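Local coordinates for erythrocyte binding antigen 140 (Plasmodium falciparum, PDB 4GF2), which probably binds a sialic acid-bearing receptor on the erythrocyte surface through its Duffy-binding-like domains during invasion by the malaria parasite, at residues K273-D276 with D277-C281; A285-I288 with K289-N293. The protein carries 3 engineered substitutions. All coordinates share one frame; numbering follows the deposited sequence.

Interaction 1: residues K273-D276 with D277-C281; sequences KEYD and DLCDC
The Y275 ring carries C279 on one face, one helical turn further on, while at its edge, in the ring plane, lies OD1 of the adjacent D276. C279 CB stands 3.8 Å from the ring centroid as a CH-pi contact, and SG sits over the same face at 3.9 Å, a sulfur-aromatic contact whose nearest ring atom is CE2. A chi1 of 175° swings CG of Y275 beside its own carbonyl carbon, which brings one ring face to the C279 side chain. Carboxylates make a second pair: D276 and D280 run side by side in the same direction, their planes 23° apart and their OD1 atoms 4.3 Å from each other. K289, partner of D280 and more weakly of D276, would probably offset part of their repulsion. At the start of the helix, D277 N donates a hydrogen bond to K273 O at 2.9 Å. The K273 chain crosses D277 through its methylenes, CD coming near the carboxylate, whereas NZ remains 4.7 Å from D277 OD1 and forms no salt bridge. Near the other end, D280 N hydrogen-bonds to D276 O at 3.2 Å as the chain leaves helical geometry. In this mostly helical, disulfide-rich Duffy-binding-like region, disulfides join C279 to C219 of helix 213-242 and C281 to C211; Y275 OH is hydrogen-bonded to C219 O, and L278 and C279 pack on I198 of helix 175-202.

Interaction 2: residues A285-I288 with K289-N293; sequences ATII and KSFLN
F291 packs alongside I287, the two side chains pointing the same way from successive turns of the helix. From its base outward, F291 CB lies 3.6 Å from I287 O, the carbonyl to which F291 N donates a nearly straight hydrogen bond (2.9 Å, N-H...O angle 165°). CG passes the same oxygen at 3.8 Å, and CD1 comes closer still, 3.2 Å from I287 O, which sits at the ring edge near its plane. The I287 CG2 methyl approaches CE1 obliquely, from above the rim, at 3.3 Å, a tight apolar contact. This methyl reaches the rim because CG1 of I287 is turned beside the backbone N (chi1 -56°), leaving CG2 anti to it. The aromatic side chain also packs against I373, V456, A459 and A296, and is buried. One residue on, I288 and L292 repeat the pairing more loosely, with I288 CG2 3.8 Å from L292 CD1. Beneath them, L292 N donates a less straight hydrogen bond to I288 O at 3.0 Å. On another side of the helix, K289 CG passes close to A285 O, and the extended chain beyond carries NZ to its salt-bridge partner D280. S290 OG is hydrogen-bonded to A296 N. The two i to i+4 apolar pairs, with exposed K289 on another side, give the helix an amphipathic character: its greasy side is laid against helices 361-382 and 435-457 of the second Duffy-binding domain, in the helical architecture of the DBL fold.

Followed from the N terminus, the chain passes through interaction 1 and then interaction 2; each is a local contact within one short helix, so they stand in series and neither nests nor crosses. The short connection between the two helices turns the chain from the end of helix 273-279 into helix 285-293. The two are joined by a salt bridge, D280 OD2 to K289 NZ at 2.8 Å, and by packing of D280 CB against A285 CB at 4.0 Å. Together they connect helices 175-202 and 213-242, reached through interaction 1, with helices 361-382 and 435-457, on which interaction 2 leans.

Interaction 1: residues K273-D276 with D277-C281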
loop_
_atom_site.group_PDB
_atom_site.type_symbol
_atom_site.label_atom_id
_atom_site.label_comp_id
_atom_site.label_asym_id
_atom_site.label_seq_id
_atom_site.Cartn_x
_atom_site.Cartn_y
_atom_site.Cartn_z
ATOM N N LYS A 273 6.710 -16.926 -3.721
ATOM C CA LYS A 273 5.350 -17.309 -3.385
ATOM C C LYS A 273 5.147 -17.182 -1.881
ATOM O O LYS A 273 4.090 -16.753 -1.419
ATOM C CB LYS A 273 5.084 -18.751 -3.834
ATOM C CG LYS A 273 3.738 -18.970 -4.503
ATOM C CD LYS A 273 2.619 -19.127 -3.490
ATOM C CE LYS A 273 1.269 -19.329 -4.172
ATOM N NZ LYS A 273 1.238 -20.545 -5.034
ATOM N N GLU A 274 6.178 -17.533 -1.119
ATOM C CA GLU A 274 6.061 -17.614 0.329
ATOM C C GLU A 274 5.736 -16.261 0.953
ATOM O O GLU A 274 4.964 -16.184 1.908
ATOM C CB GLU A 274 7.339 -18.179 0.944
ATOM C CG GLU A 274 7.190 -18.562 2.407
ATOM C CD GLU A 274 8.429 -19.228 2.968
ATOM O OE1 GLU A 274 9.462 -19.254 2.265
ATOM O OE2 GLU A 274 8.368 -19.728 4.111
ATOM N N TYR A 275 6.323 -15.195 0.421
ATOM C CA TYR A 275 6.043 -13.866 0.945
ATOM C C TYR A 275 4.560 -13.527 0.791
ATOM O O TYR A 275 3.901 -13.122 1.750
ATOM C CB TYR A 275 6.888 -12.802 0.247
ATOM C CG TYR A 275 6.518 -11.416 0.705
ATOM C CD1 TYR A 275 5.480 -10.723 0.100
ATOM C CD2 TYR A 275 7.177 -10.817 1.765
ATOM C CE1 TYR A 275 5.123 -9.466 0.526
ATOM C CE2 TYR A 275 6.826 -9.555 2.198
ATOM C CZ TYR A 275 5.797 -8.886 1.576
ATOM O OH TYR A 275 5.445 -7.629 2.006
ATOM N N ASP A 276 4.044 -13.691 -0.424
ATOM C CA ASP A 276 2.631 -13.456 -0.700
ATOM C C ASP A 276 1.744 -14.320 0.193
ATOM O O ASP A 276 0.694 -13.876 0.656
ATOM C CB ASP A 276 2.321 -13.750 -2.169
ATOM C CG ASP A 276 2.798 -12.651 -3.101
ATOM O OD1 ASP A 276 3.519 -11.742 -2.643
ATOM O OD2 ASP A 276 2.448 -12.700 -4.299
ATOM N N ASP A 277 2.173 -15.554 0.436
ATOM C CA ASP A 277 1.407 -16.487 1.256
ATOM C C ASP A 277 1.320 -16.045 2.716
ATOM O O ASP A 277 0.360 -16.372 3.411
ATOM C CB ASP A 277 2.034 -17.884 1.200
ATOM C CG ASP A 277 1.960 -18.510 -0.180
ATOM O OD1 ASP A 277 1.076 -18.116 -0.976
ATOM O OD2 ASP A 277 2.787 -19.406 -0.463
ATOM N N LEU A 278 2.326 -15.316 3.184
ATOM C CA LEU A 278 2.404 -14.956 4.597
ATOM C C LEU A 278 2.049 -13.498 4.869
ATOM O O LEU A 278 1.730 -13.137 6.002
ATOM C CB LEU A 278 3.807 -15.227 5.136
ATOM C CG LEU A 278 4.238 -16.690 5.256
ATOM C CD1 LEU A 278 5.622 -16.765 5.873
ATOM C CD2 LEU A 278 3.244 -17.498 6.077
ATOM N N CYS A 279 2.107 -12.663 3.837
ATOM C CA CYS A 279 2.008 -11.220 4.038
ATOM C C CYS A 279 0.827 -10.566 3.332
ATOM O O CYS A 279 0.571 -9.381 3.528
ATOM C CB CYS A 279 3.307 -10.546 3.605
ATOM S SG CYS A 279 4.692 -10.910 4.695
ATOM N N ASP A 280 0.113 -11.329 2.511
ATOM C CA ASP A 280 -1.121 -10.833 1.910
ATOM C C ASP A 280 -2.305 -11.167 2.808
ATOM O O ASP A 280 -2.540 -12.335 3.128
ATOM C CB ASP A 280 -1.344 -11.448 0.527
ATOM C CG ASP A 280 -0.479 -10.811 -0.545
ATOM O OD1 ASP A 280 0.414 -10.013 -0.194
ATOM O OD2 ASP A 280 -0.693 -11.113 -1.740
ATOM N N CYS A 281 -3.038 -10.141 3.227
ATOM C CA CYS A 281 -4.290 -10.345 3.941
ATOM C C CYS A 281 -5.293 -10.973 2.978
ATOM O O CYS A 281 -5.707 -10.351 1.997
ATOM C CB CYS A 281 -4.821 -9.021 4.494
ATOM S SG CYS A 281 -6.502 -9.112 5.175
#

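Interaction 2: residues A285-I288 with K289-N293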
loop_
_atom_site.group_PDB
_atom_site.type_symbol
_atom_site.label_atom_id
_atom_site.label_comp_id
_atom_site.label_asym_id
_atom_site.label_seq_id
_atom_site.Cartn_x
_atom_site.Cartn_y
_atom_site.Cartn_z
ATOM N N ALA A 285 -6.241 -8.310 0.186
ATOM C CA ALA A 285 -5.224 -8.279 -0.860
ATOM C C ALA A 285 -5.417 -9.395 -1.882
ATOM O O ALA A 285 -5.412 -9.152 -3.089
ATOM C CB ALA A 285 -3.841 -8.362 -0.248
ATOM N N THR A 286 -5.590 -10.618 -1.396
ATOM C CA THR A 286 -5.732 -11.773 -2.275
ATOM C C THR A 286 -6.880 -11.601 -3.276
ATOM O O THR A 286 -6.705 -11.836 -4.470
ATOM C CB THR A 286 -5.947 -13.063 -1.465
ATOM O OG1 THR A 286 -4.827 -13.273 -0.598
ATOM C CG2 THR A 286 -6.097 -14.261 -2.390
ATOM N N ILE A 287 -8.048 -11.188 -2.796
ATOM C CA ILE A 287 -9.203 -11.036 -3.677
ATOM C C ILE A 287 -9.015 -9.848 -4.620
ATOM O O ILE A 287 -9.383 -9.912 -5.794
ATOM C CB ILE A 287 -10.518 -10.866 -2.892
ATOM C CG1 ILE A 287 -10.716 -12.042 -1.932
ATOM C CG2 ILE A 287 -11.696 -10.781 -3.853
ATOM C CD1 ILE A 287 -12.074 -12.067 -1.247
ATOM N N ILE A 288 -8.436 -8.769 -4.109
ATOM C CA ILE A 288 -8.186 -7.599 -4.936
ATOM C C ILE A 288 -7.329 -7.992 -6.132
ATOM O O ILE A 288 -7.561 -7.539 -7.253
ATOM C CB ILE A 288 -7.478 -6.486 -4.150
ATOM C CG1 ILE A 288 -8.419 -5.900 -3.094
ATOM C CG2 ILE A 288 -7.022 -5.378 -5.089
ATOM C CD1 ILE A 288 -7.735 -4.969 -2.105
ATOM N N LYS A 289 -6.343 -8.847 -5.887
ATOM C CA LYS A 289 -5.426 -9.263 -6.939
ATOM C C LYS A 289 -6.149 -10.120 -7.968
ATOM O O LYS A 289 -5.871 -10.033 -9.162
ATOM C CB LYS A 289 -4.239 -10.023 -6.353
ATOM C CG LYS A 289 -3.233 -9.142 -5.639
ATOM C CD LYS A 289 -2.012 -9.944 -5.213
ATOM C CE LYS A 289 -1.025 -9.096 -4.423
ATOM N NZ LYS A 289 0.201 -9.866 -4.056
ATOM N N SER A 290 -7.081 -10.943 -7.499
ATOM C CA SER A 290 -7.884 -11.770 -8.391
ATOM C C SER A 290 -8.755 -10.894 -9.287
ATOM O O SER A 290 -8.808 -11.093 -10.502
ATOM C CB SER A 290 -8.760 -12.727 -7.586
ATOM O OG SER A 290 -9.536 -13.546 -8.443
ATOM N N PHE A 291 -9.426 -9.918 -8.677
ATOM C CA PHE A 291 -10.338 -9.029 -9.392
ATOM C C PHE A 291 -9.631 -8.092 -10.367
ATOM O O PHE A 291 -10.220 -7.670 -11.362
ATOM C CB PHE A 291 -11.145 -8.192 -8.394
ATOM C CG PHE A 291 -12.395 -8.867 -7.904
ATOM C CD1 PHE A 291 -12.326 -10.012 -7.130
ATOM C CD2 PHE A 291 -13.639 -8.343 -8.208
ATOM C CE1 PHE A 291 -13.479 -10.628 -6.675
ATOM C CE2 PHE A 291 -14.795 -8.955 -7.756
ATOM C CZ PHE A 291 -14.714 -10.096 -6.988
ATOM N N LEU A 292 -8.377 -7.756 -10.081
ATOM C CA LEU A 292 -7.638 -6.810 -10.916
ATOM C C LEU A 292 -6.656 -7.479 -11.869
ATOM O O LEU A 292 -6.364 -6.945 -12.937
ATOM C CB LEU A 292 -6.882 -5.806 -10.048
ATOM C CG LEU A 292 -7.727 -4.751 -9.335
ATOM C CD1 LEU A 292 -6.827 -3.843 -8.519
ATOM C CD2 LEU A 292 -8.552 -3.935 -10.323
ATOM N N ASN A 293 -6.139 -8.639 -11.478
ATOM C CA ASN A 293 -5.099 -9.304 -12.252
ATOM C C ASN A 293 -5.316 -10.803 -12.455
ATOM O O ASN A 293 -4.654 -11.416 -13.291
ATOM C CB ASN A 293 -3.738 -9.085 -11.581
ATOM C CG ASN A 293 -3.376 -7.616 -11.457
ATOM O OD1 ASN A 293 -2.858 -7.013 -12.396
ATOM N ND2 ASN A 293 -3.643 -7.036 -10.293
#